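Local coordinates for aerobactin synthase IucC (Klebsiella pneumoniae, PDB 6CN7), which probably joins a second N-acetyl-N-hydroxylysine to N-citryl-N-acetyl-N-hydroxylysine at the cost of ATP, completing the iron-chelating siderophore aerobactin, at residues G55-L60 and Q570-L575; T372-D377 and V488-F493; D394-L399 and E505-Q510. The protein carries 5 engineered substitutions. One frame throughout, in Å; residues are numbered along the deposited sequence.

Contact 1 of 3, residues G55-L60 and Q570-L575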
loop_
_atom_site.group_PDB
_atom_site.type_symbol
_atom_site.label_atom_id
_atom_site.label_comp_id
_atom_site.label_asym_id
_atom_site.label_seq_id
_atom_site.Cartn_x
_atom_site.Cartn_y
_atom_site.Cartn_z
ATOM N N GLY A 55 -28.259 -28.894 -16.328
ATOM C CA GLY A 55 -27.617 -30.151 -16.011
ATOM C C GLY A 55 -28.300 -30.892 -14.877
ATOM O O GLY A 55 -29.324 -30.476 -14.335
ATOM N N ILE A 56 -27.690 -32.021 -14.502
ATOM C CA ILE A 56 -28.307 -32.924 -13.536
ATOM C C ILE A 56 -28.363 -32.326 -12.137
ATOM O O ILE A 56 -29.152 -32.784 -11.304
ATOM C CB ILE A 56 -27.563 -34.273 -13.514
ATOM C CG1 ILE A 56 -28.358 -35.300 -12.706
ATOM C CG2 ILE A 56 -26.157 -34.109 -12.933
ATOM C CD1 ILE A 56 -27.871 -36.724 -12.877
ATOM N N TRP A 57 -27.542 -31.318 -11.844
ATOM C CA TRP A 57 -27.585 -30.670 -10.541
ATOM C C TRP A 57 -28.654 -29.590 -10.448
ATOM O O TRP A 57 -28.901 -29.084 -9.350
ATOM C CB TRP A 57 -26.222 -30.058 -10.216
ATOM C CG TRP A 57 -25.175 -31.084 -9.927
ATOM C CD1 TRP A 57 -24.250 -31.579 -10.796
ATOM C CD2 TRP A 57 -24.956 -31.751 -8.682
ATOM N NE1 TRP A 57 -23.463 -32.511 -10.168
ATOM C CE2 TRP A 57 -23.876 -32.635 -8.867
ATOM C CE3 TRP A 57 -25.567 -31.686 -7.426
ATOM C CZ2 TRP A 57 -23.392 -33.449 -7.844
ATOM C CZ3 TRP A 57 -25.089 -32.494 -6.414
ATOM C CH2 TRP A 57 -24.010 -33.363 -6.627
ATOM N N GLY A 58 -29.300 -29.242 -11.556
ATOM C CA GLY A 58 -30.172 -28.090 -11.597
ATOM C C GLY A 58 -29.472 -26.805 -11.970
ATOM O O GLY A 58 -30.090 -25.736 -11.898
ATOM N N TRP A 59 -28.206 -26.876 -12.368
ATOM C CA TRP A 59 -27.399 -25.705 -12.678
ATOM C C TRP A 59 -27.314 -25.533 -14.189
ATOM O O TRP A 59 -27.078 -26.505 -14.915
ATOM C CB TRP A 59 -26.007 -25.857 -12.067
ATOM C CG TRP A 59 -25.025 -24.829 -12.504
ATOM C CD1 TRP A 59 -25.077 -23.490 -12.265
ATOM C CD2 TRP A 59 -23.817 -25.060 -13.238
ATOM N NE1 TRP A 59 -23.983 -22.866 -12.816
ATOM C CE2 TRP A 59 -23.193 -23.809 -13.419
ATOM C CE3 TRP A 59 -23.207 -26.202 -13.765
ATOM C CZ2 TRP A 59 -21.993 -23.669 -14.105
ATOM C CZ3 TRP A 59 -22.011 -26.059 -14.446
ATOM C CH2 TRP A 59 -21.417 -24.802 -14.609
ATOM N N LEU A 60 -27.505 -24.298 -14.655
ATOM C CA LEU A 60 -27.583 -24.016 -16.083
ATOM C C LEU A 60 -26.205 -23.987 -16.733
ATOM O O LEU A 60 -25.237 -23.485 -16.156
ATOM C CB LEU A 60 -28.276 -22.675 -16.316
ATOM C CG LEU A 60 -29.753 -22.591 -15.928
ATOM C CD1 LEU A 60 -30.198 -21.140 -15.862
ATOM C CD2 LEU A 60 -30.606 -23.370 -16.916
ATOM N N GLN A 570 -32.279 -32.342 -5.657
ATOM C CA GLN A 570 -32.203 -33.767 -5.946
ATOM C C GLN A 570 -30.758 -34.247 -5.977
ATOM O O GLN A 570 -29.864 -33.554 -6.469
ATOM C CB GLN A 570 -32.882 -34.079 -7.280
ATOM C CG GLN A 570 -34.398 -34.063 -7.204
ATOM C CD GLN A 570 -35.055 -34.424 -8.520
ATOM O OE1 GLN A 570 -34.402 -34.469 -9.563
ATOM N NE2 GLN A 570 -36.355 -34.685 -8.478
ATOM N N ASN A 571 -30.542 -35.449 -5.449
ATOM C CA ASN A 571 -29.209 -36.028 -5.362
ATOM C C ASN A 571 -28.914 -36.827 -6.625
ATOM O O ASN A 571 -29.595 -37.828 -6.878
ATOM C CB ASN A 571 -29.104 -36.927 -4.142
ATOM C CG ASN A 571 -27.719 -37.519 -3.966
ATOM O OD1 ASN A 571 -26.804 -37.228 -4.733
ATOM N ND2 ASN A 571 -27.559 -38.345 -2.942
ATOM N N PRO A 572 -27.927 -36.436 -7.437
ATOM C CA PRO A 572 -27.630 -37.221 -8.648
ATOM C C PRO A 572 -27.282 -38.676 -8.375
ATOM O O PRO A 572 -27.567 -39.534 -9.220
ATOM C CB PRO A 572 -26.447 -36.465 -9.267
ATOM C CG PRO A 572 -26.614 -35.067 -8.793
ATOM C CD PRO A 572 -27.171 -35.172 -7.405
ATOM N N LEU A 573 -26.670 -38.989 -7.229
ATOM C CA LEU A 573 -26.351 -40.383 -6.930
ATOM C C LEU A 573 -27.613 -41.221 -6.771
ATOM O O LEU A 573 -27.614 -42.409 -7.110
ATOM C CB LEU A 573 -25.493 -40.474 -5.667
ATOM C CG LEU A 573 -23.989 -40.264 -5.854
ATOM C CD1 LEU A 573 -23.687 -38.878 -6.398
ATOM C CD2 LEU A 573 -23.257 -40.491 -4.543
ATOM N N TRP A 574 -28.687 -40.622 -6.255
ATOM C CA TRP A 574 -29.965 -41.313 -6.131
ATOM C C TRP A 574 -30.736 -41.280 -7.444
ATOM O O TRP A 574 -31.403 -42.255 -7.804
ATOM C CB TRP A 574 -30.779 -40.666 -5.010
ATOM C CG TRP A 574 -32.130 -41.264 -4.759
ATOM C CD1 TRP A 574 -32.422 -42.301 -3.926
ATOM C CD2 TRP A 574 -33.378 -40.832 -5.315
ATOM N NE1 TRP A 574 -33.773 -42.554 -3.936
ATOM C CE2 TRP A 574 -34.382 -41.667 -4.784
ATOM C CE3 TRP A 574 -33.744 -39.827 -6.214
ATOM C CZ2 TRP A 574 -35.726 -41.527 -5.122
ATOM C CZ3 TRP A 574 -35.080 -39.691 -6.551
ATOM C CH2 TRP A 574 -36.053 -40.535 -6.006
ATOM N N LEU A 575 -30.638 -40.164 -8.170
ATOM C CA LEU A 575 -31.393 -39.992 -9.405
ATOM C C LEU A 575 -30.894 -40.928 -10.501
ATOM O O LEU A 575 -31.691 -41.446 -11.291
ATOM C CB LEU A 575 -31.298 -38.532 -9.850
ATOM C CG LEU A 575 -32.135 -38.039 -11.029
ATOM C CD1 LEU A 575 -33.618 -38.294 -10.815
ATOM C CD2 LEU A 575 -31.874 -36.554 -11.230
#
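P572 stands over one face of the indole of W57 on its CG and CD, and this is the tight half of the contact. Its CG stands 3.5 Å from the centroid of the six-membered ring of W57, only 4° off the ring normal, while P572 CD comes down 3.5 Å from W57 CZ3 toward the rim. The bond from W57 NE1 to Y509 OH satisfies a buried N-H and helps to hold the indole in place, while the ring offers a broad apolar face to the proline. The other half is looser and partly exposed. A chi1 of -169° sends I56 CG1 and CD1 toward P572 and L575: its CD1 meets P572 CB at 3.9 Å, and its CG1 slides past L575 CD2 at 4.0 Å. No hydrogen bond crosses between the segments. P572 is the first residue of helix 572-575, and N571 before it caps the helix, its OD1 accepting from L573 N at 3.1 Å. Here a tryptophan in a type I beta turn, G55 to G58, packs on the first residue of a short helix close to the C-terminus: a proline-tryptophan CH-pi contact beside an Asn N-cap.

Contact 2 of 3, residues T372-D377 and V488-F493; sequences TLMECD and VTVLRF
M374 reaches from the end of a short 3-10 segment to the helix 475-499, and its side chain carries the whole contact. CB points toward the helix; from there CG turns anti to the carbonyl carbon (chi1 -49°), and the rest of the chain runs extended, with chi2 173° and chi3 -174°. M374 CG comes 3.9 Å from F493 CB, the first touch along the way. One atom further, M374 SD lies 3.9 Å from the same F493 CB. The sulfur is also 5.2 Å from the centroid of the F493 ring, approaching it obliquely. At the tip, M374 CE drops onto V490, 3.5 Å from V490 CG1 and equally near its CA, and it lies 3.8 Å from T489 O. The methionine and the valine side chains meet at about a right angle; the methyl ends on V490 and beside T489 O, while the CG and SD before it lie along F493 CB.

The helix is irregular here, with a wider pi-type turn at 488-491. R492 NE bonds to V488 O at 2.8 Å, the acceptor's carbonyl plane containing the donor, and the guanidinium has a salt bridge to E22 on the helix 4-25. The F493 ring leads away from M374: its CZ lies over one face of that guanidinium, and it meets W59 edge to face. Thus F493 turns its CB to the methionine and its ring to the N-terminal part of the chain. M374 also touches V494, which extends its footing along the same helix. No hydrogen bond joins the two segments, and the contact is apolar packing with an oblique sulfur-aromatic approach. What results is a Met-aromatic contact through which the loop following strand 366-369 packs on a long helix.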
loop_
_atom_site.group_PDB
_atom_site.type_symbol
_atom_site.label_atom_id
_atom_site.label_comp_id
_atom_site.label_asym_id
_atom_site.label_seq_id
_atom_site.Cartn_x
_atom_site.Cartn_y
_atom_site.Cartn_z
ATOM N N THR A 372 -8.025 -28.638 -12.634
ATOM C CA THR A 372 -7.599 -28.720 -14.027
ATOM C C THR A 372 -8.641 -29.419 -14.889
ATOM O O THR A 372 -8.800 -29.081 -16.066
ATOM C CB THR A 372 -6.259 -29.454 -14.118
ATOM O OG1 THR A 372 -5.297 -28.808 -13.273
ATOM C CG2 THR A 372 -5.738 -29.470 -15.548
ATOM N N LEU A 373 -9.362 -30.388 -14.322
ATOM C CA LEU A 373 -10.358 -31.143 -15.072
ATOM C C LEU A 373 -11.616 -30.339 -15.372
ATOM O O LEU A 373 -12.517 -30.864 -16.038
ATOM C CB LEU A 373 -10.724 -32.414 -14.303
ATOM C CG LEU A 373 -9.541 -33.289 -13.879
ATOM C CD1 LEU A 373 -10.038 -34.507 -13.127
ATOM C CD2 LEU A 373 -8.708 -33.705 -15.082
ATOM N N MET A 374 -11.708 -29.097 -14.899
ATOM C CA MET A 374 -12.801 -28.203 -15.251
ATOM C C MET A 374 -12.459 -27.291 -16.418
ATOM O O MET A 374 -13.297 -26.471 -16.808
ATOM C CB MET A 374 -13.183 -27.334 -14.051
ATOM C CG MET A 374 -13.398 -28.082 -12.759
ATOM S SD MET A 374 -13.627 -26.924 -11.398
ATOM C CE MET A 374 -13.670 -28.072 -10.046
ATOM N N GLU A 375 -11.259 -27.405 -16.978
ATOM C CA GLU A 375 -10.770 -26.449 -17.960
ATOM C C GLU A 375 -11.038 -26.922 -19.383
ATOM O O GLU A 375 -11.158 -28.120 -19.655
ATOM C CB GLU A 375 -9.269 -26.219 -17.779
ATOM C CG GLU A 375 -8.880 -25.655 -16.421
ATOM C CD GLU A 375 -9.324 -24.218 -16.233
ATOM O OE1 GLU A 375 -9.523 -23.520 -17.250
ATOM O OE2 GLU A 375 -9.475 -23.786 -15.065
ATOM N N CYS A 376 -11.136 -25.953 -20.290
ATOM C CA CYS A 376 -11.184 -26.198 -21.723
ATOM C C CYS A 376 -10.203 -25.259 -22.409
ATOM O O CYS A 376 -9.758 -24.267 -21.829
ATOM C CB CYS A 376 -12.592 -25.986 -22.288
ATOM S SG CYS A 376 -13.817 -27.170 -21.711
ATOM N N ASP A 377 -9.860 -25.580 -23.656
ATOM C CA ASP A 377 -8.940 -24.741 -24.409
ATOM C C ASP A 377 -9.719 -23.712 -25.228
ATOM O O ASP A 377 -10.947 -23.627 -25.165
ATOM C CB ASP A 377 -8.032 -25.595 -25.295
ATOM C CG ASP A 377 -8.783 -26.300 -26.414
ATOM O OD1 ASP A 377 -9.973 -25.992 -26.639
ATOM O OD2 ASP A 377 -8.176 -27.169 -27.073
ATOM N N VAL A 488 -20.768 -30.985 -5.334
ATOM C CA VAL A 488 -21.425 -29.796 -5.868
ATOM C C VAL A 488 -20.408 -28.772 -6.358
ATOM O O VAL A 488 -20.688 -28.021 -7.298
ATOM C CB VAL A 488 -22.358 -29.181 -4.810
ATOM C CG1 VAL A 488 -23.020 -27.911 -5.341
ATOM C CG2 VAL A 488 -23.415 -30.184 -4.384
ATOM N N THR A 489 -19.231 -28.713 -5.740
ATOM C CA THR A 489 -18.260 -27.673 -6.046
ATOM C C THR A 489 -17.156 -28.139 -6.990
ATOM O O THR A 489 -16.360 -27.308 -7.437
ATOM C CB THR A 489 -17.640 -27.139 -4.744
ATOM O OG1 THR A 489 -18.686 -26.783 -3.830
ATOM C CG2 THR A 489 -16.780 -25.902 -5.001
ATOM N N VAL A 490 -17.098 -29.429 -7.323
ATOM C CA VAL A 490 -16.088 -29.926 -8.253
ATOM C C VAL A 490 -16.745 -30.745 -9.359
ATOM O O VAL A 490 -16.692 -30.373 -10.537
ATOM C CB VAL A 490 -15.012 -30.759 -7.527
ATOM C CG1 VAL A 490 -13.953 -31.240 -8.510
ATOM C CG2 VAL A 490 -14.379 -29.945 -6.411
ATOM N N LEU A 491 -17.358 -31.873 -8.988
ATOM C CA LEU A 491 -17.935 -32.766 -9.989
ATOM C C LEU A 491 -19.010 -32.073 -10.815
ATOM O O LEU A 491 -19.168 -32.378 -12.003
ATOM C CB LEU A 491 -18.504 -34.010 -9.312
ATOM C CG LEU A 491 -17.516 -35.158 -9.088
ATOM C CD1 LEU A 491 -16.216 -34.675 -8.457
ATOM C CD2 LEU A 491 -18.159 -36.227 -8.223
ATOM N N ARG A 492 -19.758 -31.146 -10.212
ATOM C CA ARG A 492 -20.762 -30.400 -10.964
ATOM C C ARG A 492 -20.157 -29.738 -12.194
ATOM O O ARG A 492 -20.831 -29.603 -13.222
ATOM C CB ARG A 492 -21.416 -29.348 -10.064
ATOM C CG ARG A 492 -22.325 -28.362 -10.795
ATOM C CD ARG A 492 -23.303 -27.676 -9.842
ATOM N NE ARG A 492 -22.644 -26.813 -8.856
ATOM C CZ ARG A 492 -22.540 -25.490 -8.947
ATOM N NH1 ARG A 492 -23.048 -24.839 -9.985
ATOM N NH2 ARG A 492 -21.927 -24.806 -7.990
ATOM N N PHE A 493 -18.891 -29.331 -12.113
ATOM C CA PHE A 493 -18.225 -28.639 -13.207
ATOM C C PHE A 493 -17.432 -29.566 -14.120
ATOM O O PHE A 493 -16.939 -29.108 -15.155
ATOM C CB PHE A 493 -17.292 -27.564 -12.646
ATOM C CG PHE A 493 -18.002 -26.506 -11.855
ATOM C CD1 PHE A 493 -18.630 -25.451 -12.497
ATOM C CD2 PHE A 493 -18.047 -26.566 -10.474
ATOM C CE1 PHE A 493 -19.288 -24.474 -11.775
ATOM C CE2 PHE A 493 -18.706 -25.591 -9.745
ATOM C CZ PHE A 493 -19.326 -24.545 -10.397
#

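Contact 3 of 3, residues D394-L399 and E505-Q510; sequences DAETWL and ERRFYQ
Two helices, 395-417 and 505-521, are joined near their N-terminal ends by a salt bridge on the outer side and an apolar pair on the buried side. E396 and R507 form the polar half. The arginine presents the side of its guanidinium and grips the carboxylate with two nitrogens, one to each oxygen: R507 NE reaches E396 OE2 at 2.6 Å, and R507 NH2 reaches E396 OE1 at 3.1 Å in an almost straight bond (176°). Both oxygens lie near the guanidinium plane, yet the carboxylate is turned 49° against it, so the nitrogens meet the oxygens from above the carboxylate plane. The bend at chi2 (62°) in R507 brings the guanidinium round to E396, whose own chain runs extended beyond CG to meet it at about a right angle.

The grip does not use up the arginine. R507 NH1 donates to Q510 OE1 at 3.2 Å, also close to the guanidinium plane, so a residue one turn further along the same helix helps to fix the rotation of the group. This side-on, two-nitrogen arginine-carboxylate bridge between neighbouring helices lies at a partly exposed rim, where both charges probably stay ionised. Both helical segments fall in the part of the chain that matches the FhuF-like family.

Behind the bridge, L399 and F508 close the interior side. L399 CD2 approaches F508 CD2 at 3.3 Å and F508 CE2 at 3.7 Å, obliquely to the ring. M498 of the helix 475-499 touches both L399 and F508, and F403 meets the phenyl ring edge to face.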
loop_
_atom_site.group_PDB
_atom_site.type_symbol
_atom_site.label_atom_id
_atom_site.label_comp_id
_atom_site.label_asym_id
_atom_site.label_seq_id
_atom_site.Cartn_x
_atom_site.Cartn_y
_atom_site.Cartn_z
ATOM N N ASP A 394 -10.793 -46.146 -22.236
ATOM C CA ASP A 394 -12.101 -45.591 -22.536
ATOM C C ASP A 394 -12.547 -44.698 -21.384
ATOM O O ASP A 394 -12.122 -44.867 -20.238
ATOM C CB ASP A 394 -13.126 -46.700 -22.786
ATOM C CG ASP A 394 -13.392 -47.547 -21.559
ATOM O OD1 ASP A 394 -12.625 -47.441 -20.580
ATOM O OD2 ASP A 394 -14.373 -48.321 -21.574
ATOM N N ALA A 395 -13.405 -43.728 -21.704
ATOM C CA ALA A 395 -13.780 -42.716 -20.724
ATOM C C ALA A 395 -14.269 -43.344 -19.423
ATOM O O ALA A 395 -13.883 -42.908 -18.331
ATOM C CB ALA A 395 -14.852 -41.800 -21.311
ATOM N N GLU A 396 -15.106 -44.379 -19.513
ATOM C CA GLU A 396 -15.712 -44.941 -18.310
ATOM C C GLU A 396 -14.660 -45.519 -17.369
ATOM O O GLU A 396 -14.716 -45.294 -16.154
ATOM C CB GLU A 396 -16.742 -46.004 -18.690
ATOM C CG GLU A 396 -17.998 -45.431 -19.332
ATOM C CD GLU A 396 -19.100 -46.458 -19.485
ATOM O OE1 GLU A 396 -18.821 -47.664 -19.315
ATOM O OE2 GLU A 396 -20.250 -46.059 -19.770
ATOM N N THR A 397 -13.692 -46.265 -17.905
ATOM C CA THR A 397 -12.645 -46.827 -17.054
ATOM C C THR A 397 -11.762 -45.736 -16.463
ATOM O O THR A 397 -11.272 -45.877 -15.337
ATOM C CB THR A 397 -11.790 -47.820 -17.842
ATOM O OG1 THR A 397 -12.616 -48.890 -18.320
ATOM C CG2 THR A 397 -10.675 -48.397 -16.973
ATOM N N TRP A 398 -11.536 -44.657 -17.211
ATOM C CA TRP A 398 -10.732 -43.552 -16.704
ATOM C C TRP A 398 -11.429 -42.871 -15.531
ATOM O O TRP A 398 -10.818 -42.632 -14.482
ATOM C CB TRP A 398 -10.464 -42.557 -17.834
ATOM C CG TRP A 398 -9.403 -41.543 -17.549
ATOM C CD1 TRP A 398 -8.110 -41.564 -17.982
ATOM C CD2 TRP A 398 -9.549 -40.343 -16.781
ATOM N NE1 TRP A 398 -7.440 -40.454 -17.528
ATOM C CE2 TRP A 398 -8.301 -39.689 -16.786
ATOM C CE3 TRP A 398 -10.613 -39.760 -16.086
ATOM C CZ2 TRP A 398 -8.088 -38.484 -16.123
ATOM C CZ3 TRP A 398 -10.399 -38.563 -15.429
ATOM C CH2 TRP A 398 -9.147 -37.938 -15.453
ATOM N N LEU A 399 -12.720 -42.562 -15.690
ATOM C CA LEU A 399 -13.481 -41.956 -14.601
ATOM C C LEU A 399 -13.501 -42.854 -13.370
ATOM O O LEU A 399 -13.352 -42.373 -12.241
ATOM C CB LEU A 399 -14.907 -41.654 -15.063
ATOM C CG LEU A 399 -15.130 -40.311 -15.761
ATOM C CD1 LEU A 399 -14.343 -40.221 -17.050
ATOM C CD2 LEU A 399 -16.609 -40.105 -16.037
ATOM N N GLU A 505 -24.206 -37.201 -18.082
ATOM C CA GLU A 505 -24.136 -37.007 -16.638
ATOM C C GLU A 505 -24.750 -38.185 -15.897
ATOM O O GLU A 505 -24.218 -38.634 -14.877
ATOM C CB GLU A 505 -24.837 -35.708 -16.243
ATOM C CG GLU A 505 -24.059 -34.452 -16.597
ATOM C CD GLU A 505 -24.648 -33.206 -15.963
ATOM O OE1 GLU A 505 -25.870 -32.985 -16.103
ATOM O OE2 GLU A 505 -23.890 -32.455 -15.312
ATOM N N ARG A 506 -25.872 -38.704 -16.398
ATOM C CA ARG A 506 -26.503 -39.847 -15.751
ATOM C C ARG A 506 -25.528 -41.011 -15.636
ATOM O O ARG A 506 -25.457 -41.675 -14.595
ATOM C CB ARG A 506 -27.752 -40.263 -16.526
ATOM C CG ARG A 506 -28.496 -41.428 -15.903
ATOM C CD ARG A 506 -29.765 -41.758 -16.661
ATOM N NE ARG A 506 -30.463 -42.882 -16.048
ATOM C CZ ARG A 506 -31.221 -42.785 -14.961
ATOM N NH1 ARG A 506 -31.386 -41.612 -14.360
ATOM N NH2 ARG A 506 -31.815 -43.864 -14.470
ATOM N N ARG A 507 -24.762 -41.270 -16.697
ATOM C CA ARG A 507 -23.757 -42.325 -16.644
ATOM C C ARG A 507 -22.595 -41.927 -15.741
ATOM O O ARG A 507 -22.103 -42.744 -14.954
ATOM C CB ARG A 507 -23.263 -42.637 -18.058
ATOM C CG ARG A 507 -22.254 -43.767 -18.137
ATOM C CD ARG A 507 -22.850 -45.075 -17.648
ATOM N NE ARG A 507 -21.920 -46.187 -17.800
ATOM C CZ ARG A 507 -22.040 -47.354 -17.174
ATOM N NH1 ARG A 507 -23.053 -47.569 -16.343
ATOM N NH2 ARG A 507 -21.140 -48.306 -17.375
ATOM N N PHE A 508 -22.144 -40.675 -15.848
ATOM C CA PHE A 508 -21.068 -40.171 -14.999
ATOM C C PHE A 508 -21.298 -40.542 -13.538
ATOM O O PHE A 508 -20.413 -41.098 -12.876
ATOM C CB PHE A 508 -20.969 -38.652 -15.170
ATOM C CG PHE A 508 -19.854 -38.006 -14.387
ATOM C CD1 PHE A 508 -20.011 -37.708 -13.042
ATOM C CD2 PHE A 508 -18.661 -37.669 -15.005
ATOM C CE1 PHE A 508 -18.993 -37.103 -12.326
ATOM C CE2 PHE A 508 -17.641 -37.060 -14.295
ATOM C CZ PHE A 508 -17.808 -36.776 -12.956
ATOM N N TYR A 509 -22.490 -40.248 -13.017
ATOM C CA TYR A 509 -22.763 -40.478 -11.607
ATOM C C TYR A 509 -23.206 -41.907 -11.318
ATOM O O TYR A 509 -23.202 -42.315 -10.152
ATOM C CB TYR A 509 -23.799 -39.464 -11.129
ATOM C CG TYR A 509 -23.266 -38.051 -11.201
ATOM C CD1 TYR A 509 -22.482 -37.534 -10.179
ATOM C CD2 TYR A 509 -23.515 -37.248 -12.304
ATOM C CE1 TYR A 509 -21.976 -36.248 -10.249
ATOM C CE2 TYR A 509 -23.012 -35.964 -12.383
ATOM C CZ TYR A 509 -22.244 -35.470 -11.353
ATOM O OH TYR A 509 -21.742 -34.191 -11.428
ATOM N N GLN A 510 -23.575 -42.677 -12.346
ATOM C CA GLN A 510 -23.698 -44.122 -12.177
ATOM C C GLN A 510 -22.351 -44.739 -11.826
ATOM O O GLN A 510 -22.263 -45.603 -10.945
ATOM C CB GLN A 510 -24.249 -44.764 -13.452
ATOM C CG GLN A 510 -25.754 -44.669 -13.622
ATOM C CD GLN A 510 -26.216 -45.223 -14.957
ATOM O OE1 GLN A 510 -25.406 -45.478 -15.849
ATOM N NE2 GLN A 510 -27.522 -45.411 -15.101
#

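How the contacts relate
The three contacts form a triangle, each pair of centres about 15 Å apart, all on the same side of the chain's centre. Contacts 2 and 3 are nested within the loop closed by contact 1, and they cross one another along the chain. Contact 1 joins contact 3 by a probable hydrogen bond, I56 N to E505 OE1 at 2.6 Å. It meets contact 2 by packing, W57 CZ3 lying 3.5 Å from V488 CG2. Between contacts 2 and 3, L491 CG stands 4.1 Å from F508 CE1. Helix 475-499 supplies one side of contact 2 and helix 505-521, next in the chain, one side of contact 3; the turn of contact 1 packs on both.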